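Local coordinates for protein kinase (Staphylococcus aureus subsp. aureus Mu50, PDB 3PY9) that probably binds muropeptides through its extracellular PASTA repeats, as the outer region of a membrane-bound serine/threonine kinase, at residues 172-177 / 203-208; 219-224 / 275-280; 233-238 / 253-258; 237-242 / 261-266. One frame throughout, in Å; residues are numbered along the deposited sequence.

Interaction 1. Residues 172-177 / 203-208; sequences EEYSDD and VSKGKK
Tyr-174 and Lys-205 meet with the tyrosine CG beside its backbone N (chi1 -69°) and the lysine CG between backbone N and carbonyl carbon (chi1 54°). Beyond CG the lysine chain is extended and crosses one face of the ring. Its CE lies over the ring centre, 3.8 Å from the Tyr-174 centroid, as a CH-pi contact. Lys-205 NZ is off-centre, 4.1 Å from the same centroid, and makes a cation-pi contact. On the opposite face Lys-208 CG rests toward the rim, 3.5 Å from Tyr-174 CD2. Gly-206 O lies at the ring edge, in plane.

The backbones continue a parallel strand pair of the PASTA fold. Glu-173 N bonds Val-203 O at 2.9 Å, and Lys-205 N bonds Glu-173 O at 3.1 Å. Past the strand ends, Ser-175 N still reaches Gly-206 O at 2.9 Å. Ser-204 OG accepts from Gly-206 N in an ST turn and also bonds Ile-178 O.

Asp-243, in the C-terminal PASTA-like range, takes the polar ends of Tyr-174, Lys-205 and Lys-208. With the ring between two lysine chains, two cations and a hydroxyl converge on one carboxylate. This chemistry links the third PASTA repeat to the last domain and would probably stabilise the charged form of Asp-243.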
loop_
_atom_site.group_PDB
_atom_site.type_symbol
_atom_site.label_atom_id
_atom_site.label_comp_id
_atom_site.label_asym_id
_atom_site.label_seq_id
_atom_site.Cartn_x
_atom_site.Cartn_y
_atom_site.Cartn_z
ATOM N N GLU A 172 -27.421 7.571 -12.304
ATOM C CA GLU A 172 -28.445 7.325 -13.324
ATOM C C GLU A 172 -28.859 8.613 -14.018
ATOM O O GLU A 172 -28.858 9.675 -13.407
ATOM C CB GLU A 172 -29.659 6.619 -12.715
ATOM C CG GLU A 172 -29.349 5.199 -12.212
ATOM C CD GLU A 172 -30.600 4.387 -11.903
ATOM O OE1 GLU A 172 -31.531 4.920 -11.243
ATOM O OE2 GLU A 172 -30.644 3.201 -12.318
ATOM N N GLU A 173 -29.179 8.509 -15.303
ATOM C CA GLU A 173 -29.696 9.642 -16.076
ATOM C C GLU A 173 -30.757 9.214 -17.083
ATOM O O GLU A 173 -30.778 8.063 -17.540
ATOM C CB GLU A 173 -28.572 10.374 -16.803
ATOM C CG GLU A 173 -27.762 11.315 -15.929
ATOM C CD GLU A 173 -26.523 11.837 -16.624
ATOM O OE1 GLU A 173 -26.327 11.540 -17.826
ATOM O OE2 GLU A 173 -25.730 12.546 -15.963
ATOM N N TYR A 174 -31.639 10.148 -17.426
ATOM C CA TYR A 174 -32.645 9.908 -18.460
ATOM C C TYR A 174 -32.010 9.845 -19.844
ATOM O O TYR A 174 -31.048 10.566 -20.140
ATOM C CB TYR A 174 -33.724 10.993 -18.432
ATOM C CG TYR A 174 -34.604 10.938 -17.213
ATOM C CD1 TYR A 174 -35.430 9.840 -16.984
ATOM C CD2 TYR A 174 -34.607 11.979 -16.285
ATOM C CE1 TYR A 174 -36.250 9.776 -15.868
ATOM C CE2 TYR A 174 -35.416 11.924 -15.160
ATOM C CZ TYR A 174 -36.234 10.820 -14.962
ATOM O OH TYR A 174 -37.038 10.743 -13.862
ATOM N N SER A 175 -32.556 8.973 -20.683
ATOM C CA SER A 175 -32.097 8.825 -22.051
ATOM C C SER A 175 -33.255 8.435 -22.940
ATOM O O SER A 175 -34.120 7.649 -22.547
ATOM C CB SER A 175 -31.000 7.762 -22.161
ATOM O OG SER A 175 -30.726 7.459 -23.518
ATOM N N ASP A 176 -33.244 8.986 -24.150
ATOM C CA ASP A 176 -34.245 8.678 -25.149
ATOM C C ASP A 176 -33.769 7.546 -26.060
ATOM O O ASP A 176 -34.584 6.780 -26.576
ATOM C CB ASP A 176 -34.598 9.943 -25.938
ATOM C CG ASP A 176 -35.258 11.011 -25.065
ATOM O OD1 ASP A 176 -36.259 10.693 -24.382
ATOM O OD2 ASP A 176 -34.775 12.166 -25.051
ATOM N N ASP A 177 -32.451 7.423 -26.227
ATOM C CA ASP A 177 -31.883 6.414 -27.129
ATOM C C ASP A 177 -31.186 5.203 -26.472
ATOM O O ASP A 177 -30.685 4.320 -27.176
ATOM C CB ASP A 177 -30.977 7.059 -28.203
ATOM C CG ASP A 177 -30.082 8.179 -27.658
ATOM O OD1 ASP A 177 -30.610 9.184 -27.129
ATOM O OD2 ASP A 177 -28.841 8.078 -27.807
ATOM N N VAL A 203 -25.755 5.350 -16.252
ATOM C CA VAL A 203 -26.714 4.297 -16.569
ATOM C C VAL A 203 -28.087 4.892 -16.912
ATOM O O VAL A 203 -28.512 5.910 -16.341
ATOM C CB VAL A 203 -26.823 3.279 -15.402
ATOM C CG1 VAL A 203 -27.788 2.148 -15.735
ATOM C CG2 VAL A 203 -25.432 2.714 -15.057
ATOM N N SER A 204 -28.754 4.259 -17.870
ATOM C CA SER A 204 -30.041 4.731 -18.349
ATOM C C SER A 204 -31.186 4.270 -17.447
ATOM O O SER A 204 -31.325 3.076 -17.148
ATOM C CB SER A 204 -30.272 4.267 -19.800
ATOM O OG SER A 204 -31.498 4.761 -20.317
ATOM N N LYS A 205 -31.995 5.238 -17.018
ATOM C CA LYS A 205 -33.267 4.960 -16.351
ATOM C C LYS A 205 -34.468 5.297 -17.263
ATOM O O LYS A 205 -35.540 5.715 -16.788
ATOM C CB LYS A 205 -33.351 5.699 -15.010
ATOM C CG LYS A 205 -33.107 7.176 -15.096
ATOM C CD LYS A 205 -33.570 7.858 -13.834
ATOM C CE LYS A 205 -32.991 9.256 -13.719
ATOM N NZ LYS A 205 -33.608 9.948 -12.559
ATOM N N GLY A 206 -34.274 5.091 -18.571
ATOM C CA GLY A 206 -35.294 5.390 -19.585
ATOM C C GLY A 206 -35.574 6.867 -19.854
ATOM O O GLY A 206 -34.822 7.751 -19.434
ATOM N N LYS A 207 -36.681 7.121 -20.555
ATOM C CA LYS A 207 -37.096 8.472 -20.953
ATOM C C LYS A 207 -37.823 9.228 -19.831
ATOM O O LYS A 207 -38.587 8.629 -19.077
ATOM C CB LYS A 207 -37.977 8.401 -22.209
ATOM C CG LYS A 207 -37.340 7.658 -23.393
ATOM C CD LYS A 207 -37.814 6.208 -23.465
ATOM C CE LYS A 207 -38.915 6.029 -24.497
ATOM N NZ LYS A 207 -38.380 5.690 -25.855
ATOM N N LYS A 208 -37.598 10.546 -19.757
ATOM C CA LYS A 208 -38.115 11.429 -18.684
ATOM C C LYS A 208 -39.633 11.346 -18.470
ATOM O O LYS A 208 -40.188 12.048 -17.619
ATOM C CB LYS A 208 -37.702 12.879 -18.949
ATOM C CG LYS A 208 -37.274 13.695 -17.716
ATOM C CD LYS A 208 -38.439 14.384 -16.998
ATOM C CE LYS A 208 -37.960 15.475 -16.037
ATOM N NZ LYS A 208 -37.584 14.947 -14.690
HETATM O O HOH W 1 -37.695 8.049 -27.016
#

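Interaction 2. Residues 219-224 / 275-280; sequences ESVDVP and YIVKVD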
loop_
_atom_site.group_PDB
_atom_site.type_symbol
_atom_site.label_atom_id
_atom_site.label_comp_id
_atom_site.label_asym_id
_atom_site.label_seq_id
_atom_site.Cartn_x
_atom_site.Cartn_y
_atom_site.Cartn_z
ATOM N N GLU A 219 -42.977 25.309 -3.165
ATOM C CA GLU A 219 -42.870 25.746 -1.788
ATOM C C GLU A 219 -42.197 27.108 -1.780
ATOM O O GLU A 219 -41.245 27.341 -2.521
ATOM C CB GLU A 219 -42.065 24.735 -0.972
ATOM C CG GLU A 219 -42.793 23.415 -0.736
ATOM C CD GLU A 219 -43.877 23.485 0.343
ATOM O OE1 GLU A 219 -43.851 24.396 1.202
ATOM O OE2 GLU A 219 -44.758 22.603 0.342
ATOM N N SER A 220 -42.717 28.013 -0.963
ATOM C CA SER A 220 -42.100 29.318 -0.778
ATOM C C SER A 220 -41.419 29.415 0.579
ATOM O O SER A 220 -41.979 28.991 1.596
ATOM C CB SER A 220 -43.138 30.427 -0.917
ATOM O OG SER A 220 -43.343 30.727 -2.278
ATOM N N VAL A 221 -40.211 29.972 0.580
ATOM C CA VAL A 221 -39.488 30.279 1.820
ATOM C C VAL A 221 -38.915 31.703 1.760
ATOM O O VAL A 221 -38.329 32.098 0.745
ATOM C CB VAL A 221 -38.366 29.207 2.143
ATOM C CG1 VAL A 221 -37.358 29.099 1.015
ATOM C CG2 VAL A 221 -37.667 29.519 3.446
ATOM N N ASP A 222 -39.120 32.469 2.831
ATOM C CA ASP A 222 -38.494 33.773 2.983
ATOM C C ASP A 222 -37.087 33.597 3.563
ATOM O O ASP A 222 -36.930 33.174 4.718
ATOM C CB ASP A 222 -39.293 34.656 3.944
ATOM C CG ASP A 222 -40.573 35.180 3.350
ATOM O OD1 ASP A 222 -40.591 35.549 2.154
ATOM O OD2 ASP A 222 -41.567 35.238 4.108
ATOM N N VAL A 223 -36.075 33.943 2.776
ATOM C CA VAL A 223 -34.677 33.870 3.235
ATOM C C VAL A 223 -34.249 35.251 3.695
ATOM O O VAL A 223 -34.260 36.167 2.898
ATOM C CB VAL A 223 -33.735 33.430 2.095
ATOM C CG1 VAL A 223 -32.270 33.395 2.572
ATOM C CG2 VAL A 223 -34.181 32.090 1.527
ATOM N N PRO A 224 -33.867 35.407 4.980
ATOM C CA PRO A 224 -33.352 36.673 5.482
ATOM C C PRO A 224 -31.873 36.892 5.118
ATOM O O PRO A 224 -31.079 35.936 5.046
ATOM C CB PRO A 224 -33.501 36.512 6.989
ATOM C CG PRO A 224 -33.273 35.080 7.215
ATOM C CD PRO A 224 -33.923 34.394 6.051
ATOM N N TYR A 275 -36.428 20.114 1.170
ATOM C CA TYR A 275 -35.427 21.111 0.801
ATOM C C TYR A 275 -34.627 21.600 1.996
ATOM O O TYR A 275 -35.150 21.678 3.120
ATOM C CB TYR A 275 -36.052 22.294 0.071
ATOM C CG TYR A 275 -36.965 23.165 0.903
ATOM C CD1 TYR A 275 -38.344 23.064 0.771
ATOM C CD2 TYR A 275 -36.451 24.115 1.807
ATOM C CE1 TYR A 275 -39.199 23.869 1.517
ATOM C CE2 TYR A 275 -37.288 24.910 2.565
ATOM C CZ TYR A 275 -38.669 24.788 2.407
ATOM O OH TYR A 275 -39.533 25.572 3.140
ATOM N N ILE A 276 -33.358 21.892 1.748
ATOM C CA ILE A 276 -32.531 22.633 2.683
ATOM C C ILE A 276 -32.093 23.894 1.978
ATOM O O ILE A 276 -31.697 23.844 0.820
ATOM C CB ILE A 276 -31.227 21.893 3.064
ATOM C CG1 ILE A 276 -31.470 20.404 3.348
ATOM C CG2 ILE A 276 -30.523 22.612 4.194
ATOM C CD1 ILE A 276 -31.888 20.101 4.740
ATOM N N VAL A 277 -32.143 25.012 2.694
ATOM C CA VAL A 277 -31.620 26.285 2.219
ATOM C C VAL A 277 -30.518 26.724 3.176
ATOM O O VAL A 277 -30.790 26.999 4.346
ATOM C CB VAL A 277 -32.696 27.389 2.221
ATOM C CG1 VAL A 277 -32.095 28.708 1.766
ATOM C CG2 VAL A 277 -33.907 27.016 1.354
ATOM N N LYS A 278 -29.298 26.818 2.659
ATOM C CA LYS A 278 -28.143 27.351 3.388
ATOM C C LYS A 278 -27.741 28.742 2.896
ATOM O O LYS A 278 -27.947 29.071 1.721
ATOM C CB LYS A 278 -26.950 26.413 3.241
ATOM C CG LYS A 278 -27.226 24.994 3.702
ATOM C CD LYS A 278 -25.947 24.192 3.704
ATOM C CE LYS A 278 -26.190 22.754 4.071
ATOM N NZ LYS A 278 -24.922 22.009 3.876
ATOM N N VAL A 279 -27.181 29.550 3.806
ATOM C CA VAL A 279 -26.745 30.917 3.514
ATOM C C VAL A 279 -25.323 31.053 4.040
ATOM O O VAL A 279 -25.082 30.925 5.250
ATOM C CB VAL A 279 -27.693 32.006 4.137
ATOM C CG1 VAL A 279 -27.105 33.385 3.967
ATOM C CG2 VAL A 279 -29.116 31.950 3.512
ATOM N N ASP A 280 -24.378 31.291 3.134
ATOM C CA ASP A 280 -22.950 31.214 3.495
ATOM C C ASP A 280 -22.587 29.958 4.320
ATOM O O ASP A 280 -21.886 30.050 5.332
ATOM C CB ASP A 280 -22.531 32.472 4.257
ATOM C CG ASP A 280 -22.387 33.675 3.356
ATOM O OD1 ASP A 280 -22.272 33.531 2.128
ATOM O OD2 ASP A 280 -22.375 34.783 3.887
HETATM O O HOH W 2 -41.665 26.414 2.320
#
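Val-223 and Val-279 reach toward each other tip to tip, with Val-223 CG1 3.6 Å from Val-279 CG2. Each valine has CG1 anti to its backbone N, but they use different branches. Val-223 touches with the branch beside its carbonyl carbon, Val-279 with the one beside its backbone N. The other methyl of Val-223, CG2, lies 4.0 Å from Val-277 CG1. Val-277 therefore spans two residues: its CG2 meets Val-221 CG1, also at 4.0 Å and again tip to tip. Val-221 is turned differently, with CG1 between its backbone N and carbonyl carbon (chi1 58°), and this is the methyl that makes the contact.

Tyr-275 closes the row. Its CG also lies between backbone N and carbonyl carbon (chi1 68°). The ring comes up obliquely, with CE1 3.9 Å from Glu-219 CB and OH 3.9 Å from Val-221 CB. A water lies by the hydroxyl and donates to Ser-220 O at 2.7 Å and to Glu-219 OE1 at 3.2 Å. It also accepts from Tyr-275 OH, though the modelled spacing is doubtfully short. Glu-219 OE1 has a salt bridge to Lys-287 as well.

No direct hydrogen bond joins the segments. Their strand axes run 9.7 Å apart and belong to separate sheets, which face each other as a beta sandwich, consistent with the E-set clan. The chemistry changes along the interface. Branched methyls meet at the Val-279 end, while at the Glu-219 end a water bonds Ser-220 O and Glu-219 OE1.

Interaction 3. Residues 233-238 / 253-258; sequences QKVKVY and FDITSD
Phe-253 lays its ring against the side chain of its own strand partner, Val-235. With the phenylalanine CG held between backbone N and carbonyl carbon (chi1 55°), the ring lies beside that valine. Val-235 CB stands over one ring face, 4.0 Å from the Phe-253 centroid and offset toward the rim, in a CH-pi contact. Val-235 CG1 adds a contact of 3.7 Å to Phe-253 CZ. Val-237 CG2 approaches Phe-253 CE1 obliquely, at 4.0 Å.

Beneath the side chains is an antiparallel pair from the larger sheet of the C-terminal PASTA-like domain, a beta sandwich, consistent with its E-set clan. The strand directions differ by 133°, so the pair is strongly twisted. Gln-233 and Ile-255 form one hydrogen-bonded pair: Gln-233 N donates to Ile-255 O at 2.9 Å, and Ile-255 N returns a bond to Gln-233 O at 2.8 Å. Val-235 and Phe-253 form the other, with Val-235 N to Phe-253 O at 2.8 Å and Phe-253 N to Val-235 O at 3.2 Å.

Lys-234 and Asp-254 form the non-hydrogen-bonded pair between them, and their side chains lie on the other face of the sheet. Asp-254 OD1 touches Lys-234 CG at 3.7 Å, but the charged atoms do not meet. On the Phe-253 face, Gln-233 OE1 accepts from Thr-226 N.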
loop_
_atom_site.group_PDB
_atom_site.type_symbol
_atom_site.label_atom_id
_atom_site.label_comp_id
_atom_site.label_asym_id
_atom_site.label_seq_id
_atom_site.Cartn_x
_atom_site.Cartn_y
_atom_site.Cartn_z
ATOM N N GLN A 233 -24.528 37.587 0.415
ATOM C CA GLN A 233 -24.383 36.247 0.951
ATOM C C GLN A 233 -24.837 35.287 -0.123
ATOM O O GLN A 233 -25.758 35.584 -0.902
ATOM C CB GLN A 233 -25.274 36.062 2.162
ATOM C CG GLN A 233 -24.940 36.926 3.337
ATOM C CD GLN A 233 -25.904 36.724 4.477
ATOM O OE1 GLN A 233 -27.092 36.946 4.338
ATOM N NE2 GLN A 233 -25.390 36.291 5.615
ATOM N N LYS A 234 -24.215 34.124 -0.142
ATOM C CA LYS A 234 -24.546 33.112 -1.114
ATOM C C LYS A 234 -25.572 32.120 -0.564
ATOM O O LYS A 234 -25.414 31.562 0.523
ATOM C CB LYS A 234 -23.287 32.368 -1.529
ATOM C CG LYS A 234 -23.394 31.691 -2.897
ATOM C CD LYS A 234 -22.241 30.690 -3.137
ATOM C CE LYS A 234 -21.003 30.985 -2.284
ATOM N NZ LYS A 234 -20.502 32.380 -2.461
ATOM N N VAL A 235 -26.624 31.905 -1.337
ATOM C CA VAL A 235 -27.667 30.979 -0.952
ATOM C C VAL A 235 -27.500 29.727 -1.792
ATOM O O VAL A 235 -27.263 29.809 -2.995
ATOM C CB VAL A 235 -29.071 31.593 -1.139
ATOM C CG1 VAL A 235 -30.158 30.643 -0.667
ATOM C CG2 VAL A 235 -29.150 32.906 -0.400
ATOM N N LYS A 236 -27.596 28.576 -1.133
ATOM C CA LYS A 236 -27.592 27.293 -1.814
ATOM C C LYS A 236 -28.782 26.487 -1.327
ATOM O O LYS A 236 -28.968 26.281 -0.114
ATOM C CB LYS A 236 -26.274 26.546 -1.573
ATOM C CG LYS A 236 -25.085 27.151 -2.302
ATOM C CD LYS A 236 -23.822 26.350 -2.081
ATOM C CE LYS A 236 -22.592 27.220 -2.320
ATOM N NZ LYS A 236 -22.325 28.103 -1.133
ATOM N N VAL A 237 -29.591 26.060 -2.290
ATOM C CA VAL A 237 -30.796 25.296 -2.059
ATOM C C VAL A 237 -30.532 23.860 -2.521
ATOM O O VAL A 237 -30.132 23.614 -3.673
ATOM C CB VAL A 237 -31.991 25.906 -2.826
ATOM C CG1 VAL A 237 -33.309 25.266 -2.394
ATOM C CG2 VAL A 237 -32.048 27.429 -2.626
ATOM N N TYR A 238 -30.727 22.916 -1.609
ATOM C CA TYR A 238 -30.537 21.494 -1.904
ATOM C C TYR A 238 -31.890 20.833 -1.794
ATOM O O TYR A 238 -32.612 21.059 -0.826
ATOM C CB TYR A 238 -29.546 20.833 -0.936
ATOM C CG TYR A 238 -28.220 21.545 -0.804
ATOM C CD1 TYR A 238 -27.088 21.097 -1.485
ATOM C CD2 TYR A 238 -28.094 22.677 0.012
ATOM C CE1 TYR A 238 -25.855 21.764 -1.352
ATOM C CE2 TYR A 238 -26.883 23.347 0.146
ATOM C CZ TYR A 238 -25.763 22.890 -0.533
ATOM O OH TYR A 238 -24.562 23.567 -0.375
ATOM N N PHE A 253 -27.372 31.340 -5.759
ATOM C CA PHE A 253 -27.546 32.759 -6.060
ATOM C C PHE A 253 -27.140 33.628 -4.883
ATOM O O PHE A 253 -27.171 33.186 -3.732
ATOM C CB PHE A 253 -28.991 33.057 -6.475
ATOM C CG PHE A 253 -30.027 32.623 -5.475
ATOM C CD1 PHE A 253 -30.476 31.297 -5.440
ATOM C CD2 PHE A 253 -30.575 33.536 -4.584
ATOM C CE1 PHE A 253 -31.439 30.884 -4.521
ATOM C CE2 PHE A 253 -31.540 33.129 -3.658
ATOM C CZ PHE A 253 -31.964 31.793 -3.633
ATOM N N ASP A 254 -26.767 34.870 -5.178
ATOM C CA ASP A 254 -26.419 35.845 -4.153
ATOM C C ASP A 254 -27.634 36.634 -3.702
ATOM O O ASP A 254 -28.578 36.877 -4.472
ATOM C CB ASP A 254 -25.364 36.819 -4.671
ATOM C CG ASP A 254 -24.019 36.162 -4.881
ATOM O OD1 ASP A 254 -23.756 35.168 -4.195
ATOM O OD2 ASP A 254 -23.220 36.664 -5.701
ATOM N N ILE A 255 -27.564 37.062 -2.451
ATOM C CA ILE A 255 -28.631 37.754 -1.758
ATOM C C ILE A 255 -27.978 38.999 -1.151
ATOM O O ILE A 255 -26.824 38.936 -0.715
ATOM C CB ILE A 255 -29.213 36.771 -0.696
ATOM C CG1 ILE A 255 -30.172 35.781 -1.361
ATOM C CG2 ILE A 255 -29.872 37.443 0.466
ATOM C CD1 ILE A 255 -31.134 36.383 -2.296
ATOM N N THR A 256 -28.670 40.134 -1.207
ATOM C CA THR A 256 -28.209 41.352 -0.559
ATOM C C THR A 256 -29.324 41.939 0.296
ATOM O O THR A 256 -29.149 42.963 0.933
ATOM C CB THR A 256 -27.673 42.423 -1.572
ATOM O OG1 THR A 256 -28.640 42.636 -2.612
ATOM C CG2 THR A 256 -26.347 41.973 -2.206
ATOM N N SER A 257 -30.469 41.277 0.303
ATOM C CA SER A 257 -31.628 41.683 1.117
ATOM C C SER A 257 -32.553 40.473 1.285
ATOM O O SER A 257 -32.346 39.433 0.665
ATOM C CB SER A 257 -32.383 42.875 0.483
ATOM O OG SER A 257 -32.910 42.493 -0.772
ATOM N N ASP A 258 -33.552 40.600 2.147
ATOM C CA ASP A 258 -34.509 39.528 2.357
ATOM C C ASP A 258 -35.158 39.114 1.040
ATOM O O ASP A 258 -35.636 39.961 0.293
ATOM C CB ASP A 258 -35.550 39.951 3.390
ATOM C CG ASP A 258 -34.940 40.238 4.751
ATOM O OD1 ASP A 258 -33.788 39.841 4.988
ATOM O OD2 ASP A 258 -35.608 40.867 5.598
#

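Interaction 4. Residues 237-242 / 261-266; sequences VYIKDK and IDIPLR
Asp-241 and Arg-266 meet at one end of a beta sandwich, between strands 233-241 and 259-265 of its two sheets. Arg-266 N donates to Asp-241 OD2 at 3.2 Å. The bond is nearly straight, 173° at the hydrogen, and uses the anti lone pair of OD2. Next to it, Lys-242 N donates to Arg-266 O at 2.7 Å. Both backbone polar groups of Arg-266 are thus satisfied across the contact, one by a carboxylate and one by a peptide N-H.

Farther in, the strands share no hydrogen bonds. Each turns to its own sheet: Ile-263 pairs with Glu-219, while Tyr-238 pairs with Ile-276 and Lys-240 with Ser-274.

Lys-242 and Arg-266 lie side by side, pointing the same way, with NZ and NH1 5.1 Å apart. Lys-242 NZ has a hydrogen-bond partner right next to the segments. Arg-266 NE makes a weak bond to Thr-216 OG1.

Apolar groups fill the interior. Val-237 CG1 touches Ile-263 CD1 at 3.6 Å. Ile-239 CG1 meets Leu-265 CD2 at 3.7 Å. Ile-239 and Ile-263 slide past each other in opposite directions, and Ile-239 CD1 presses on Ile-263 CG2 at a tight 3.5 Å.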
loop_
_atom_site.group_PDB
_atom_site.type_symbol
_atom_site.label_atom_id
_atom_site.label_comp_id
_atom_site.label_asym_id
_atom_site.label_seq_id
_atom_site.Cartn_x
_atom_site.Cartn_y
_atom_site.Cartn_z
ATOM N N VAL A 237 -29.591 26.060 -2.290
ATOM C CA VAL A 237 -30.796 25.296 -2.059
ATOM C C VAL A 237 -30.532 23.860 -2.521
ATOM O O VAL A 237 -30.132 23.614 -3.673
ATOM C CB VAL A 237 -31.991 25.906 -2.826
ATOM C CG1 VAL A 237 -33.309 25.266 -2.394
ATOM C CG2 VAL A 237 -32.048 27.429 -2.626
ATOM N N TYR A 238 -30.727 22.916 -1.609
ATOM C CA TYR A 238 -30.537 21.494 -1.904
ATOM C C TYR A 238 -31.890 20.833 -1.794
ATOM O O TYR A 238 -32.612 21.059 -0.826
ATOM C CB TYR A 238 -29.546 20.833 -0.936
ATOM C CG TYR A 238 -28.220 21.545 -0.804
ATOM C CD1 TYR A 238 -27.088 21.097 -1.485
ATOM C CD2 TYR A 238 -28.094 22.677 0.012
ATOM C CE1 TYR A 238 -25.855 21.764 -1.352
ATOM C CE2 TYR A 238 -26.883 23.347 0.146
ATOM C CZ TYR A 238 -25.763 22.890 -0.533
ATOM O OH TYR A 238 -24.562 23.567 -0.375
ATOM N N ILE A 239 -32.229 20.036 -2.801
ATOM C CA ILE A 239 -33.540 19.388 -2.895
ATOM C C ILE A 239 -33.383 17.870 -2.918
ATOM O O ILE A 239 -32.479 17.355 -3.568
ATOM C CB ILE A 239 -34.332 19.899 -4.152
ATOM C CG1 ILE A 239 -35.080 21.180 -3.828
ATOM C CG2 ILE A 239 -35.357 18.911 -4.635
ATOM C CD1 ILE A 239 -34.258 22.424 -4.009
ATOM N N LYS A 240 -34.244 17.172 -2.178
ATOM C CA LYS A 240 -34.432 15.719 -2.334
ATOM C C LYS A 240 -35.864 15.487 -2.793
ATOM O O LYS A 240 -36.787 15.754 -2.035
ATOM C CB LYS A 240 -34.190 14.973 -1.021
ATOM C CG LYS A 240 -32.759 15.024 -0.521
ATOM C CD LYS A 240 -32.541 14.145 0.717
ATOM C CE LYS A 240 -31.102 14.277 1.214
ATOM N NZ LYS A 240 -30.920 13.854 2.635
ATOM N N ASP A 241 -36.050 15.031 -4.035
ATOM C CA ASP A 241 -37.393 14.744 -4.587
ATOM C C ASP A 241 -37.338 13.611 -5.623
ATOM O O ASP A 241 -36.427 12.779 -5.572
ATOM C CB ASP A 241 -38.037 16.013 -5.178
ATOM C CG ASP A 241 -37.284 16.554 -6.394
ATOM O OD1 ASP A 241 -36.094 16.221 -6.555
ATOM O OD2 ASP A 241 -37.892 17.318 -7.179
ATOM N N LYS A 242 -38.287 13.581 -6.564
ATOM C CA LYS A 242 -38.353 12.478 -7.549
ATOM C C LYS A 242 -37.021 12.206 -8.271
ATOM O O LYS A 242 -36.590 11.057 -8.372
ATOM C CB LYS A 242 -39.510 12.667 -8.552
ATOM C CG LYS A 242 -39.181 13.409 -9.871
ATOM C CD LYS A 242 -39.094 14.939 -9.702
ATOM C CE LYS A 242 -38.552 15.659 -10.945
ATOM N NZ LYS A 242 -39.435 15.511 -12.133
ATOM N N ILE A 261 -38.192 33.000 -1.836
ATOM C CA ILE A 261 -37.669 32.056 -2.817
ATOM C C ILE A 261 -38.651 30.918 -2.973
ATOM O O ILE A 261 -39.245 30.476 -2.006
ATOM C CB ILE A 261 -36.235 31.577 -2.430
ATOM C CG1 ILE A 261 -35.204 32.262 -3.327
ATOM C CG2 ILE A 261 -36.059 30.060 -2.519
ATOM C CD1 ILE A 261 -34.941 33.711 -2.964
ATOM N N ASP A 262 -38.832 30.478 -4.210
ATOM C CA ASP A 262 -39.768 29.409 -4.512
ATOM C C ASP A 262 -38.990 28.155 -4.857
ATOM O O ASP A 262 -38.001 28.208 -5.581
ATOM C CB ASP A 262 -40.699 29.820 -5.652
ATOM C CG ASP A 262 -41.329 31.179 -5.424
ATOM O OD1 ASP A 262 -41.813 31.454 -4.314
ATOM O OD2 ASP A 262 -41.329 31.989 -6.360
ATOM N N ILE A 263 -39.423 27.028 -4.307
ATOM C CA ILE A 263 -38.702 25.780 -4.514
ATOM C C ILE A 263 -39.618 24.706 -5.105
ATOM O O ILE A 263 -40.412 24.104 -4.384
ATOM C CB ILE A 263 -38.019 25.289 -3.222
ATOM C CG1 ILE A 263 -37.016 26.330 -2.715
ATOM C CG2 ILE A 263 -37.296 23.999 -3.487
ATOM C CD1 ILE A 263 -36.629 26.156 -1.279
ATOM N N PRO A 264 -39.538 24.494 -6.435
ATOM C CA PRO A 264 -40.349 23.450 -7.061
ATOM C C PRO A 264 -39.917 22.043 -6.622
ATOM O O PRO A 264 -38.721 21.700 -6.695
ATOM C CB PRO A 264 -40.095 23.660 -8.560
ATOM C CG PRO A 264 -38.768 24.337 -8.627
ATOM C CD PRO A 264 -38.714 25.219 -7.424
ATOM N N LEU A 265 -40.889 21.254 -6.154
ATOM C CA LEU A 265 -40.665 19.850 -5.776
ATOM C C LEU A 265 -41.620 18.899 -6.516
ATOM O O LEU A 265 -42.831 19.155 -6.602
ATOM C CB LEU A 265 -40.817 19.664 -4.262
ATOM C CG LEU A 265 -40.122 20.648 -3.316
ATOM C CD1 LEU A 265 -40.711 20.534 -1.939
ATOM C CD2 LEU A 265 -38.621 20.416 -3.278
ATOM N N ARG A 266 -41.071 17.807 -7.048
ATOM C CA ARG A 266 -41.892 16.765 -7.674
ATOM C C ARG A 266 -41.731 15.409 -6.970
ATOM O O ARG A 266 -40.632 14.847 -6.893
ATOM C CB ARG A 266 -41.644 16.684 -9.186
ATOM C CG ARG A 266 -42.046 17.947 -9.943
ATOM C CD ARG A 266 -42.500 17.665 -11.377
ATOM N NE ARG A 266 -43.507 18.638 -11.831
ATOM C CZ ARG A 266 -43.838 18.890 -13.104
ATOM N NH1 ARG A 266 -43.245 18.250 -14.113
ATOM N NH2 ARG A 266 -44.773 19.802 -13.371
#

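Interaction 1 comes first along the chain, in the third PASTA repeat. The others lie in the C-terminal PASTA-like domain. There, interactions 3 and 4 fall between the two segments of interaction 2. Interactions 2 and 4 bridge the two sheets, while interaction 3 pairs strands within the larger one. Strand 233-241 serves both 3 and 4, whose centres are about 15 Å apart. The centres of 2 and 3 are about 8 Å apart. Interaction 1 is about 21 Å from interaction 4, centre to centre, yet they touch where Lys-208 NZ nears Lys-242 NZ. These amines are like charges, but Lys-208 is also salt-bridged to Asp-243, which ties repeat and domain together.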